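Side-chain contacts in putative methyl-accepting chemotaxis protein (Salmonella enterica subsp. enterica serovar Typhimurium str. LT2, PDB 6DB1), which probably senses a chemical signal through its N-terminal ligand-binding domain, a four-helix bundle, and relays it to the chemotaxis machinery: residues T22-G27 and A130-F135; F32-R37 and V99-L104; E68-L73 and E85-W90. All coordinates share one frame; numbering follows the deposited sequence. Where two conformers were deposited one is given.

Interaction 1: T22-G27 and A130-F135; sequences TVLSQG and ASAERF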
ATOM      1  N   THR A  22      -0.063   7.916  -5.523  1.00 30.87           N
ATOM      2  CA  THR A  22      -1.381   7.344  -5.256  1.00 31.82           C
ATOM      3  C   THR A  22      -1.605   6.085  -6.101  1.00 30.20           C
ATOM      4  O   THR A  22      -2.101   5.102  -5.588  1.00 29.86           O
ATOM      5  CB  THR A  22      -2.489   8.375  -5.509  1.00 34.85           C
ATOM      6  OG1 THR A  22      -2.361   9.387  -4.509  1.00 35.34           O
ATOM      7  CG2 THR A  22      -3.877   7.770  -5.461  1.00 36.45           C
ATOM      8  N   VAL A  23      -1.239   6.123  -7.385  1.00 30.47           N
ATOM      9  CA  VAL A  23      -1.401   4.953  -8.254  1.00 29.92           C
ATOM     10  C   VAL A  23      -0.506   3.806  -7.758  1.00 29.27           C
ATOM     11  O   VAL A  23      -0.914   2.636  -7.789  1.00 29.88           O
ATOM     12  CB  VAL A  23      -1.131   5.314  -9.725  1.00 29.32           C
ATOM     13  CG1 VAL A  23      -0.996   4.086 -10.613  1.00 29.32           C
ATOM     14  CG2 VAL A  23      -2.212   6.239 -10.251  1.00 31.57           C
ATOM     15  N   LEU A  24       0.701   4.128  -7.312  1.00 29.22           N
ATOM     16  CA  LEU A  24       1.621   3.121  -6.788  1.00 29.58           C
ATOM     17  C   LEU A  24       1.038   2.495  -5.508  1.00 29.22           C
ATOM     18  O   LEU A  24       1.101   1.282  -5.324  1.00 28.39           O
ATOM     19  CB  LEU A  24       2.989   3.775  -6.541  1.00 30.69           C
ATOM     20  CG  LEU A  24       4.075   2.879  -5.934  1.00 33.05           C
ATOM     21  CD1 LEU A  24       4.353   1.657  -6.801  1.00 32.75           C
ATOM     22  CD2 LEU A  24       5.361   3.672  -5.704  1.00 35.51           C
ATOM     23  N   SER A  25       0.486   3.302  -4.608  1.00 30.04           N
ATOM     24  CA  SER A  25      -0.113   2.763  -3.366  1.00 31.22           C
ATOM     25  C   SER A  25      -1.322   1.879  -3.676  1.00 31.42           C
ATOM     26  O   SER A  25      -1.531   0.858  -3.047  1.00 31.82           O
ATOM     27  CB  SER A  25      -0.513   3.858  -2.431  1.00 32.35           C
ATOM     28  OG  SER A  25       0.626   4.490  -1.900  1.00 33.16           O
ATOM     29  N   GLN A  26      -2.118   2.312  -4.639  1.00 32.89           N
ATOM     30  CA  GLN A  26      -3.276   1.565  -5.047  1.00 34.64           C
ATOM     31  C   GLN A  26      -2.823   0.226  -5.634  1.00 35.18           C
ATOM     32  O   GLN A  26      -3.455  -0.799  -5.374  1.00 36.30           O
ATOM     33  CB  GLN A  26      -4.110   2.371  -6.038  1.00 35.13           C
ATOM     34  CG  GLN A  26      -4.880   3.514  -5.398  1.00 37.76           C
ATOM     35  CD  GLN A  26      -5.461   4.463  -6.423  1.00 40.68           C
ATOM     36  OE1 GLN A  26      -4.998   4.558  -7.564  1.00 40.20           O
ATOM     37  NE2 GLN A  26      -6.468   5.209  -6.006  1.00 42.98           N
ATOM     38  N   GLY A  27      -1.741   0.239  -6.424  1.00 32.62           N
ATOM     39  CA  GLY A  27      -1.224  -0.987  -6.991  1.00 31.98           C
ATOM     40  C   GLY A  27      -0.794  -1.958  -5.900  1.00 34.28           C
ATOM     41  O   GLY A  27      -1.032  -3.158  -5.984  1.00 35.73           O
ATOM     42  N   ALA A 130      11.202  -2.943  -2.939  1.00 38.40           N
ATOM     43  CA  ALA A 130      12.455  -2.157  -2.875  1.00 39.93           C
ATOM     44  C   ALA A 130      12.356  -0.971  -3.832  1.00 39.33           C
ATOM     45  O   ALA A 130      12.795   0.147  -3.524  1.00 38.68           O
ATOM     46  CB  ALA A 130      13.653  -3.020  -3.178  1.00 42.18           C
ATOM     47  N   SER A 131      11.772  -1.219  -4.997  1.00 38.43           N
ATOM     48  CA  SER A 131      11.587  -0.144  -5.963  1.00 37.03           C
ATOM     49  C   SER A 131      10.569   0.863  -5.411  1.00 33.56           C
ATOM     50  O   SER A 131      10.755   2.055  -5.533  1.00 35.41           O
ATOM     51  CB  SER A 131      11.148  -0.689  -7.315  1.00 38.15           C
ATOM     52  OG  SER A 131      12.090  -1.627  -7.801  1.00 41.96           O
ATOM     53  N   ALA A 132       9.485   0.379  -4.816  1.00 32.43           N
ATOM     54  CA  ALA A 132       8.486   1.298  -4.292  1.00 34.71           C
ATOM     55  C   ALA A 132       9.126   2.193  -3.223  1.00 35.28           C
ATOM     56  O   ALA A 132       8.788   3.362  -3.139  1.00 34.78           O
ATOM     57  CB  ALA A 132       7.285   0.551  -3.753  1.00 35.92           C
ATOM     58  N   GLU A 133      10.047   1.636  -2.429  1.00 36.43           N
ATOM     59  CA  GLU A 133      10.759   2.415  -1.401  1.00 38.97           C
ATOM     60  C   GLU A 133      11.622   3.488  -2.065  1.00 35.97           C
ATOM     61  O   GLU A 133      11.673   4.627  -1.619  1.00 37.07           O
ATOM     62  CB  GLU A 133      11.676   1.524  -0.557  1.00 44.63           C
ATOM     63  CG  GLU A 133      10.938   0.521   0.315  1.00 50.30           C
ATOM     64  CD  GLU A 133      10.942   0.798   1.811  1.00 53.31           C
ATOM     65  OE1 GLU A 133      11.519   1.817   2.220  1.00 52.72           O
ATOM     66  OE2 GLU A 133      10.338  -0.006   2.557  1.00 55.03           O
ATOM     67  N   ARG A 134      12.313   3.103  -3.115  1.00 36.68           N
ATOM     68  CA  ARG A 134      13.181   4.027  -3.827  1.00 39.42           C
ATOM     69  C   ARG A 134      12.321   5.174  -4.373  1.00 37.09           C
ATOM     70  O   ARG A 134      12.689   6.346  -4.303  1.00 36.23           O
ATOM     71  CB  ARG A 134      13.950   3.256  -4.903  1.00 45.58           C
ATOM     72  CG  ARG A 134      15.355   3.776  -5.148  1.00 54.22           C
ATOM     73  CD  ARG A 134      16.275   2.815  -5.886  1.00 58.85           C
ATOM     74  NE  ARG A 134      16.210   2.892  -7.340  1.00 62.81           N
ATOM     75  CZ  ARG A 134      16.960   3.704  -8.092  1.00 64.96           C
ATOM     76  NH1 ARG A 134      17.813   4.550  -7.531  1.00 63.78           N
ATOM     77  NH2 ARG A 134      16.847   3.672  -9.409  1.00 65.21           N
ATOM     78  N   PHE A 135      11.127   4.843  -4.850  1.00 34.89           N
ATOM     79  CA  PHE A 135      10.233   5.863  -5.392  1.00 31.58           C
ATOM     80  C   PHE A 135       9.726   6.801  -4.286  1.00 31.84           C
ATOM     81  O   PHE A 135       9.800   8.025  -4.404  1.00 31.67           O
ATOM     82  CB  PHE A 135       9.028   5.203  -6.066  1.00 32.75           C
ATOM     83  CG  PHE A 135       8.096   6.188  -6.719  1.00 32.69           C
ATOM     84  CD1 PHE A 135       7.165   6.883  -5.968  1.00 34.45           C
ATOM     85  CD2 PHE A 135       8.195   6.457  -8.074  1.00 35.40           C
ATOM     86  CE1 PHE A 135       6.348   7.833  -6.560  1.00 35.90           C
ATOM     87  CE2 PHE A 135       7.377   7.403  -8.664  1.00 38.43           C
ATOM     88  CZ  PHE A 135       6.457   8.089  -7.902  1.00 38.47           C
TER
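Leu24 overlaps the base of the Phe135 side chain with one methyl branch, CD2, which lies 3.7 Å from Phe135 CD1 and 4.0 Å from Phe135 CB. The methyl thus spans the joint between the beta carbon and the ring, and the two side chains run past each other in opposite directions. Both are set on this course by first torsions that hold CG opposite the backbone nitrogen (178° in Leu24, -177° in Phe135). The same CD2 also meets Ala132 CB at 4.2 Å, so a single methyl touches two residues one turn apart on the facing helix. With only a methyl at Ala132, Leu24 CA and Ala132 CA lie 7.5 Å apart. The contact is wholly apolar and buried. Trp90 of helix 80-105 packs on Leu24, and Met70 of helix 54-73 packs on Phe135, so the pair is in touch with all four helices. Glu133, whose CB points away from segment 22-27, forms a salt bridge with Arg37 of the second subunit. Helix 13-46 and helix 110-144, the first and last of the chain, are joined here in the hydrophobic core of a four-helix bundle, the fold of many chemoreceptor sensor domains.

Interaction 2: F32-R37 and V99-L104; sequences FRFVTR and VPQMQL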
ATOM      1  N   PHE A  32      -1.632  -6.712  -2.314  1.00 47.24           N
ATOM      2  CA  PHE A  32      -1.809  -7.359  -1.012  1.00 50.65           C
ATOM      3  C   PHE A  32      -3.202  -7.980  -0.950  1.00 51.67           C
ATOM      4  O   PHE A  32      -3.354  -9.090  -0.442  1.00 53.54           O
ATOM      5  CB  PHE A  32      -1.572  -6.431   0.184  1.00 51.74           C
ATOM      6  CG  PHE A  32      -0.152  -5.943   0.334  1.00 52.85           C
ATOM      7  CD1 PHE A  32       0.921  -6.764   0.020  1.00 54.76           C
ATOM      8  CD2 PHE A  32       0.116  -4.715   0.913  1.00 53.67           C
ATOM      9  CE1 PHE A  32       2.227  -6.326   0.179  1.00 56.15           C
ATOM     10  CE2 PHE A  32       1.423  -4.281   1.081  1.00 55.99           C
ATOM     11  CZ  PHE A  32       2.478  -5.085   0.711  1.00 55.70           C
ATOM     12  N   ARG A  33      -4.197  -7.284  -1.479  1.00 49.35           N
ATOM     13  CA  ARG A  33      -5.524  -7.835  -1.466  1.00 53.26           C
ATOM     14  C   ARG A  33      -5.520  -9.172  -2.205  1.00 54.59           C
ATOM     15  O   ARG A  33      -5.961 -10.174  -1.660  1.00 56.79           O
ATOM     16  CB  ARG A  33      -6.548  -6.880  -2.082  1.00 55.62           C
ATOM     17  CG  ARG A  33      -6.955  -5.731  -1.169  1.00 58.54           C
ATOM     18  CD  ARG A  33      -7.971  -4.832  -1.840  1.00 61.72           C
ATOM     19  NE  ARG A  33      -8.489  -3.841  -0.918  1.00 69.20           N
ATOM     20  CZ  ARG A  33      -9.389  -2.923  -1.238  1.00 75.24           C
ATOM     21  NH1 ARG A  33      -9.842  -2.857  -2.479  1.00 78.42           N
ATOM     22  NH2 ARG A  33      -9.831  -2.082  -0.319  1.00 77.55           N
ATOM     23  N   PHE A  34      -4.997  -9.169  -3.420  1.00 53.34           N
ATOM     24  CA  PHE A  34      -4.958 -10.347  -4.252  1.00 53.72           C
ATOM     25  C   PHE A  34      -4.476 -11.574  -3.476  1.00 56.18           C
ATOM     26  O   PHE A  34      -5.059 -12.633  -3.608  1.00 57.89           O
ATOM     27  CB  PHE A  34      -4.035 -10.138  -5.452  1.00 53.15           C
ATOM     28  CG  PHE A  34      -3.705 -11.421  -6.166  1.00 54.93           C
ATOM     29  CD1 PHE A  34      -4.603 -11.981  -7.059  1.00 54.44           C
ATOM     30  CD2 PHE A  34      -2.514 -12.082  -5.918  1.00 55.06           C
ATOM     31  CE1 PHE A  34      -4.316 -13.176  -7.694  1.00 56.83           C
ATOM     32  CE2 PHE A  34      -2.226 -13.274  -6.561  1.00 57.96           C
ATOM     33  CZ  PHE A  34      -3.131 -13.823  -7.440  1.00 58.82           C
ATOM     34  N   VAL A  35      -3.410 -11.419  -2.696  1.00 56.21           N
ATOM     35  CA  VAL A  35      -2.823 -12.518  -1.965  1.00 57.97           C
ATOM     36  C   VAL A  35      -3.811 -13.048  -0.924  1.00 61.84           C
ATOM     37  O   VAL A  35      -3.868 -14.244  -0.700  1.00 62.01           O
ATOM     38  CB  VAL A  35      -1.497 -12.111  -1.298  1.00 58.35           C
ATOM     39  CG1 VAL A  35      -0.981 -13.197  -0.364  1.00 63.17           C
ATOM     40  CG2 VAL A  35      -0.442 -11.744  -2.328  1.00 56.86           C
ATOM     41  N   THR A  36      -4.574 -12.161  -0.289  1.00 63.48           N
ATOM     42  CA  THR A  36      -5.521 -12.583   0.733  1.00 65.80           C
ATOM     43  C   THR A  36      -6.783 -13.163   0.085  1.00 66.33           C
ATOM     44  O   THR A  36      -7.273 -14.221   0.499  1.00 69.81           O
ATOM     45  CB  THR A  36      -5.891 -11.433   1.675  1.00 68.51           C
ATOM     46  OG1 THR A  36      -6.633 -10.461   0.939  1.00 68.63           O
ATOM     47  CG2 THR A  36      -4.687 -10.780   2.315  1.00 69.04           C
ATOM     48  N   ARG A  37      -7.279 -12.460  -0.931  0.50 62.81           N
ATOM     49  CA  ARG A  37      -8.470 -12.856  -1.675  0.50 62.96           C
ATOM     50  C   ARG A  37      -8.329 -14.323  -2.109  0.50 65.29           C
ATOM     51  O   ARG A  37      -9.164 -15.185  -1.779  0.50 66.46           O
ATOM     52  CB  ARG A  37      -8.617 -11.968  -2.917  0.50 59.89           C
ATOM     53  CG  ARG A  37      -8.414 -10.478  -2.666  0.50 56.70           C
ATOM     54  CD  ARG A  37      -9.637  -9.620  -2.391  0.50 56.92           C
ATOM     55  NE  ARG A  37     -10.362  -9.290  -3.615  0.50 55.55           N
ATOM     56  CZ  ARG A  37     -11.291  -8.342  -3.711  0.50 55.27           C
ATOM     57  NH1 ARG A  37     -11.918  -8.140  -4.859  0.50 54.10           N
ATOM     58  NH2 ARG A  37     -11.588  -7.598  -2.660  0.50 57.63           N
ATOM     59  N   VAL A  99      -0.054 -13.721 -11.990  1.00 47.89           N
ATOM     60  CA  VAL A  99      -0.802 -14.404 -13.025  1.00 49.96           C
ATOM     61  C   VAL A  99      -0.608 -15.922 -12.910  1.00 52.89           C
ATOM     62  O   VAL A  99      -1.588 -16.660 -12.913  1.00 57.63           O
ATOM     63  CB  VAL A  99      -0.451 -13.866 -14.425  1.00 48.34           C
ATOM     64  CG1 VAL A  99      -0.890 -14.820 -15.521  1.00 49.97           C
ATOM     65  CG2 VAL A  99      -1.038 -12.481 -14.644  1.00 46.75           C
ATOM     66  N   PRO A 100       0.631 -16.396 -12.814  1.00 54.92           N
ATOM     67  CA  PRO A 100       0.715 -17.836 -12.702  1.00 57.26           C
ATOM     68  C   PRO A 100      -0.118 -18.369 -11.528  1.00 59.36           C
ATOM     69  O   PRO A 100      -0.921 -19.292 -11.725  1.00 64.24           O
ATOM     70  CB  PRO A 100       2.209 -18.117 -12.517  1.00 56.38           C
ATOM     71  CG  PRO A 100       2.846 -17.024 -13.330  1.00 56.27           C
ATOM     72  CD  PRO A 100       1.966 -15.821 -13.058  1.00 56.42           C
ATOM     73  N   GLN A 101       0.039 -17.785 -10.346  1.00 56.70           N
ATOM     74  CA  GLN A 101      -0.715 -18.252  -9.179  1.00 59.06           C
ATOM     75  C   GLN A 101      -2.194 -18.428  -9.532  1.00 58.86           C
ATOM     76  O   GLN A 101      -2.789 -19.442  -9.201  1.00 58.73           O
ATOM     77  CB  GLN A 101      -0.612 -17.287  -8.001  1.00 58.83           C
ATOM     78  CG  GLN A 101       0.754 -17.267  -7.334  1.00 60.71           C
ATOM     79  CD  GLN A 101       0.681 -16.563  -6.003  1.00 62.26           C
ATOM     80  OE1 GLN A 101      -0.404 -16.321  -5.483  1.00 64.26           O
ATOM     81  NE2 GLN A 101       1.835 -16.253  -5.428  1.00 59.36           N
HETATM   82  N   MSE A 102      -2.774 -17.437 -10.193  1.00 58.50           N
HETATM   83  CA  MSE A 102      -4.185 -17.512 -10.557  1.00 62.58           C
HETATM   84  C   MSE A 102      -4.502 -18.629 -11.509  1.00 62.47           C
HETATM   85  O   MSE A 102      -5.512 -19.311 -11.350  1.00 60.99           O
HETATM   86  CB  MSE A 102      -4.608 -16.222 -11.224  1.00 63.06           C
HETATM   87  CG  MSE A 102      -5.296 -15.345 -10.205  1.00 67.00           C
HETATM   88 SE   MSE A 102      -7.227 -15.654 -10.292  1.00 70.79          SE
HETATM   89  CE  MSE A 102      -7.284 -16.351  -8.470  1.00 72.43           C
ATOM     90  N   GLN A 103      -3.661 -18.824 -12.516  1.00 61.67           N
ATOM     91  CA  GLN A 103      -3.901 -19.875 -13.494  1.00 65.56           C
ATOM     92  C   GLN A 103      -3.667 -21.242 -12.833  1.00 66.26           C
ATOM     93  O   GLN A 103      -4.394 -22.215 -13.092  1.00 63.81           O
ATOM     94  CB  GLN A 103      -3.039 -19.621 -14.733  1.00 68.52           C
ATOM     95  CG  GLN A 103      -3.485 -18.384 -15.512  1.00 72.73           C
ATOM     96  CD  GLN A 103      -2.633 -18.053 -16.718  1.00 78.82           C
ATOM     97  OE1 GLN A 103      -1.427 -18.309 -16.750  1.00 78.62           O
ATOM     98  NE2 GLN A 103      -3.250 -17.423 -17.709  1.00 77.45           N
ATOM     99  N   LEU A 104      -2.715 -21.276 -11.915  1.00 61.91           N
ATOM    100  CA  LEU A 104      -2.339 -22.489 -11.219  1.00 61.59           C
ATOM    101  C   LEU A 104      -3.389 -22.812 -10.144  1.00 62.69           C
ATOM    102  O   LEU A 104      -3.660 -23.976  -9.861  1.00 67.35           O
ATOM    103  CB  LEU A 104      -0.950 -22.241 -10.620  1.00 61.94           C
ATOM    104  CG  LEU A 104       0.011 -23.427 -10.550  1.00 65.07           C
ATOM    105  CD1 LEU A 104       0.166 -24.094 -11.910  1.00 65.64           C
ATOM    106  CD2 LEU A 104       1.371 -22.960 -10.048  1.00 65.14           C
TER
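Phe34 leaves helix 13-46 with its CB directed at helix 80-105, and a first torsion of 166° carries CG away from the backbone nitrogen and extends the ring toward that helix. The two helix backbones are well separated, Phe34 CA to Met102 CA being 9.6 Å, and the ring fills much of that distance. Further out, CE1 and CE2 find different partners. Phe34 CE1 lies 3.5 Å from Met102 CG, a methylene placed at the ring edge and in its plane; this residue is a selenomethionine, and its chain bends at chi2 and chi3 beyond that carbon. In this four-helix bundle the contact ties the first helix to the third, while Ser59 of helix 54-73 touches Phe34, and Ala56 and Leu60 of that helix touch Met102. On the other branch Phe34 CE2 sits 3.7 Å from Gln101 OE1, with the ring and amide planes 38° apart. The amide nitrogen of Gln101 is hydrogen-bonded to Thr121 OG1 on helix 110-144, which helps hold the amide's rotation, with OE1 lying obliquely to the ring. At the tip, Phe34 CZ falls between the two neighbours, 3.8 Å from Met102 CG and 4.2 Å from Gln101 OE1.

Interaction 3: E68-L73 and E85-W90; sequences EEMKAL and EVLSNW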
ATOM      1  N   GLU A  68      -0.932  -0.076 -15.817  1.00 36.71           N
ATOM      2  CA  GLU A  68      -1.114   0.659 -17.060  1.00 40.01           C
ATOM      3  C   GLU A  68      -1.187   2.160 -16.764  1.00 39.69           C
ATOM      4  O   GLU A  68      -0.596   2.955 -17.466  1.00 39.79           O
ATOM      5  CB  GLU A  68      -2.371   0.189 -17.794  1.00 45.46           C
ATOM      6  CG  GLU A  68      -2.207  -1.155 -18.475  1.00 49.86           C
ATOM      7  CD  GLU A  68      -0.957  -1.289 -19.319  1.00 53.01           C
ATOM      8  OE1 GLU A  68       0.020  -1.879 -18.827  1.00 54.37           O
ATOM      9  OE2 GLU A  68      -0.958  -0.788 -20.458  1.00 63.43           O
ATOM     10  N   GLU A  69      -1.885   2.528 -15.703  1.00 37.67           N
ATOM     11  CA  GLU A  69      -2.029   3.924 -15.308  1.00 38.19           C
ATOM     12  C   GLU A  69      -0.662   4.477 -14.862  1.00 36.68           C
ATOM     13  O   GLU A  69      -0.315   5.654 -15.148  1.00 36.72           O
ATOM     14  CB  GLU A  69      -3.063   4.002 -14.187  1.00 40.99           C
ATOM     15  CG  GLU A  69      -3.912   5.246 -14.185  1.00 46.47           C
ATOM     16  CD  GLU A  69      -4.826   5.337 -12.971  1.00 51.16           C
ATOM     17  OE1 GLU A  69      -5.017   6.472 -12.479  1.00 55.39           O
ATOM     18  OE2 GLU A  69      -5.322   4.274 -12.498  1.00 47.68           O
HETATM   19  N   MSE A  70       0.138   3.639 -14.206  1.00 32.10           N
HETATM   20  CA  MSE A  70       1.458   4.095 -13.754  1.00 30.09           C
HETATM   21  C   MSE A  70       2.321   4.382 -14.933  1.00 31.15           C
HETATM   22  O   MSE A  70       3.003   5.413 -14.965  1.00 29.24           O
HETATM   23  CB  MSE A  70       2.168   3.093 -12.846  1.00 28.08           C
HETATM   24  CG  MSE A  70       3.344   3.738 -12.078  1.00 27.60           C
HETATM   25 SE   MSE A  70       2.720   4.888 -10.602  1.00 27.81          SE
HETATM   26  CE  MSE A  70       4.497   5.488 -10.054  1.00 26.35           C
ATOM     27  N   LYS A  71       2.279   3.491 -15.932  1.00 34.70           N
ATOM     28  CA  LYS A  71       3.084   3.648 -17.163  1.00 37.86           C
ATOM     29  C   LYS A  71       2.720   4.935 -17.915  1.00 39.77           C
ATOM     30  O   LYS A  71       3.610   5.627 -18.445  1.00 40.90           O
ATOM     31  CB  LYS A  71       2.850   2.470 -18.116  1.00 41.07           C
ATOM     32  CG  LYS A  71       3.536   1.169 -17.727  1.00 40.84           C
ATOM     33  CD  LYS A  71       3.166   0.032 -18.632  1.00 44.94           C
ATOM     34  CE  LYS A  71       4.057  -1.168 -18.425  1.00 47.30           C
ATOM     35  NZ  LYS A  71       3.486  -2.363 -19.081  1.00 50.55           N
ATOM     36  N   ALA A  72       1.415   5.208 -18.010  1.00 38.73           N
ATOM     37  CA  ALA A  72       0.899   6.390 -18.716  1.00 41.07           C
ATOM     38  C   ALA A  72       1.379   7.693 -18.056  1.00 41.23           C
ATOM     39  O   ALA A  72       1.518   8.695 -18.750  1.00 41.05           O
ATOM     40  CB  ALA A  72      -0.616   6.330 -18.794  1.00 43.07           C
ATOM     41  N   LEU A  73       1.650   7.663 -16.742  1.00 38.19           N
ATOM     42  CA  LEU A  73       2.100   8.837 -15.944  1.00 39.13           C
ATOM     43  C   LEU A  73       3.627   8.966 -15.873  1.00 37.72           C
ATOM     44  O   LEU A  73       4.116  10.001 -15.422  1.00 36.84           O
ATOM     45  CB  LEU A  73       1.619   8.665 -14.493  1.00 39.43           C
ATOM     46  CG  LEU A  73       0.117   8.747 -14.222  1.00 40.71           C
ATOM     47  CD1 LEU A  73      -0.162   8.495 -12.749  1.00 38.76           C
ATOM     48  CD2 LEU A  73      -0.459  10.093 -14.634  1.00 44.46           C
ATOM     49  N   GLU A  85      12.641   1.266 -12.707  1.00 38.08           N
ATOM     50  CA  GLU A  85      12.767   0.161 -11.785  1.00 40.00           C
ATOM     51  C   GLU A  85      11.369  -0.267 -11.305  1.00 39.06           C
ATOM     52  O   GLU A  85      11.044  -1.447 -11.280  1.00 38.69           O
ATOM     53  CB  GLU A  85      13.656   0.596 -10.622  1.00 43.21           C
ATOM     54  CG  GLU A  85      14.290  -0.551  -9.877  1.00 49.80           C
ATOM     55  CD  GLU A  85      14.932  -0.146  -8.564  1.00 52.38           C
ATOM     56  OE1 GLU A  85      15.847   0.699  -8.592  1.00 56.48           O
ATOM     57  OE2 GLU A  85      14.524  -0.682  -7.529  1.00 56.44           O
ATOM     58  N   VAL A  86      10.548   0.718 -10.939  1.00 36.81           N
ATOM     59  CA  VAL A  86       9.198   0.500 -10.422  1.00 36.91           C
ATOM     60  C   VAL A  86       8.325  -0.246 -11.443  1.00 35.39           C
ATOM     61  O   VAL A  86       7.708  -1.251 -11.101  1.00 34.46           O
ATOM     62  CB  VAL A  86       8.552   1.843 -10.030  1.00 36.78           C
ATOM     63  CG1 VAL A  86       7.040   1.753  -9.929  1.00 38.57           C
ATOM     64  CG2 VAL A  86       9.156   2.385  -8.747  1.00 36.60           C
ATOM     65  N   LEU A  87       8.273   0.249 -12.666  1.00 39.68           N
ATOM     66  CA  LEU A  87       7.431  -0.361 -13.702  1.00 37.73           C
ATOM     67  C   LEU A  87       7.910  -1.781 -14.036  1.00 38.88           C
ATOM     68  O   LEU A  87       7.084  -2.669 -14.242  1.00 37.79           O
ATOM     69  CB  LEU A  87       7.445   0.526 -14.948  1.00 37.64           C
ATOM     70  CG  LEU A  87       6.897   1.938 -14.763  1.00 37.64           C
ATOM     71  CD1 LEU A  87       7.080   2.773 -16.022  1.00 38.83           C
ATOM     72  CD2 LEU A  87       5.443   1.900 -14.353  1.00 37.15           C
ATOM     73  N   SER A  88       9.216  -2.009 -14.095  1.00 40.60           N
ATOM     74  CA  SER A  88       9.707  -3.348 -14.444  1.00 42.80           C
ATOM     75  C   SER A  88       9.442  -4.351 -13.322  1.00 40.28           C
ATOM     76  O   SER A  88       9.070  -5.471 -13.598  1.00 42.28           O
ATOM     77  CB  SER A  88      11.159  -3.321 -14.791  1.00 47.24           C
ATOM     78  OG  SER A  88      11.341  -2.652 -16.017  1.00 53.62           O
ATOM     79  N   ASN A  89       9.638  -3.953 -12.076  1.00 40.10           N
ATOM     80  CA  ASN A  89       9.403  -4.864 -10.942  1.00 40.04           C
ATOM     81  C   ASN A  89       7.896  -5.083 -10.760  1.00 38.45           C
ATOM     82  O   ASN A  89       7.459  -6.190 -10.403  1.00 39.75           O
ATOM     83  CB  ASN A  89      10.114  -4.374  -9.677  1.00 40.86           C
ATOM     84  CG  ASN A  89      11.617  -4.497  -9.794  1.00 44.48           C
ATOM     85  OD1 ASN A  89      12.114  -5.153 -10.705  1.00 46.50           O
ATOM     86  ND2 ASN A  89      12.345  -3.910  -8.859  1.00 45.26           N
ATOM     87  N   TRP A  90       7.099  -4.051 -11.021  1.00 37.02           N
ATOM     88  CA  TRP A  90       5.647  -4.174 -10.919  1.00 35.53           C
ATOM     89  C   TRP A  90       5.181  -5.181 -11.972  1.00 37.40           C
ATOM     90  O   TRP A  90       4.442  -6.114 -11.676  1.00 36.47           O
ATOM     91  CB  TRP A  90       4.987  -2.814 -11.162  1.00 33.63           C
ATOM     92  CG  TRP A  90       3.533  -2.689 -10.816  1.00 31.12           C
ATOM     93  CD1 TRP A  90       2.562  -3.640 -10.871  1.00 31.64           C
ATOM     94  CD2 TRP A  90       2.856  -1.454 -10.529  1.00 30.43           C
ATOM     95  NE1 TRP A  90       1.350  -3.099 -10.539  1.00 31.64           N
ATOM     96  CE2 TRP A  90       1.501  -1.754 -10.331  1.00 30.50           C
ATOM     97  CE3 TRP A  90       3.284  -0.140 -10.348  1.00 30.26           C
ATOM     98  CZ2 TRP A  90       0.563  -0.782 -10.007  1.00 30.18           C
ATOM     99  CZ3 TRP A  90       2.363   0.826 -10.014  1.00 31.09           C
ATOM    100  CH2 TRP A  90       1.013   0.507  -9.873  1.00 31.35           C
TER
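Helix segments 68-73 and 85-90 run nearly antiparallel, at 159° with their axes 10.5 Å apart at closest approach, and the nearest alpha carbons are those of Lys71 and Leu87. They belong to the second and third helices of the four-helix bundle, sequence neighbours that form an antiparallel helical hairpin. Met70, a selenomethionine, supplies most of the contact from its side. Its CG reaches Leu87 CD2 at 3.6 Å, and its CB lies 3.6 Å from CZ3 of Trp90, whose side chain it crosses at about a right angle. A bend at chi2 (75°) turns the selenium along the rim of the indole, 5.4 Å from the centroid of the six-membered ring and 77° off its normal: a Met-aromatic contact made at the edge. Phe128 of helix 110-144 packs edge-to-face with the Trp90 ring, and Val23 of helix 13-46 touches Met70, so both side chains reach into the bundle core. Toward the surface, the extended chain of Lys71 carries the amine outward to Gln91 OE1, to which it is hydrogen-bonded. That amine also forms a salt bridge within its own helix, Lys71 NZ to Glu68 OE1 at 3.5 Å. Nearer the backbone the Lys71 and Leu87 side chains cross obliquely, and Leu87 CD2 lies 3.9 Å from Lys71 CG and equally 3.9 Å from Lys71 N.

How the interactions relate
Interactions 1 and 2 share helix 13-46, interactions 2 and 3 share helix 80-105, and together they involve all four helices. Interactions 1 and 3 are neighbours, their centres 9 Å apart, and they touch: Arg134 makes a salt bridge to Glu85, Ser131 probably a hydrogen bond to its other carboxylate oxygen, and Gly27 packs on Trp90. Interaction 2 lies across the chain's centre, about 19 Å from each, centre to centre. The first two are buried throughout, but interaction 1 is purely apolar where interaction 2 brings a buried amide against a ring. Interaction 3 is mainly buried too, with partly exposed Lys71 bringing charge to its margin. Only interactions 1 and 2 meet the second subunit.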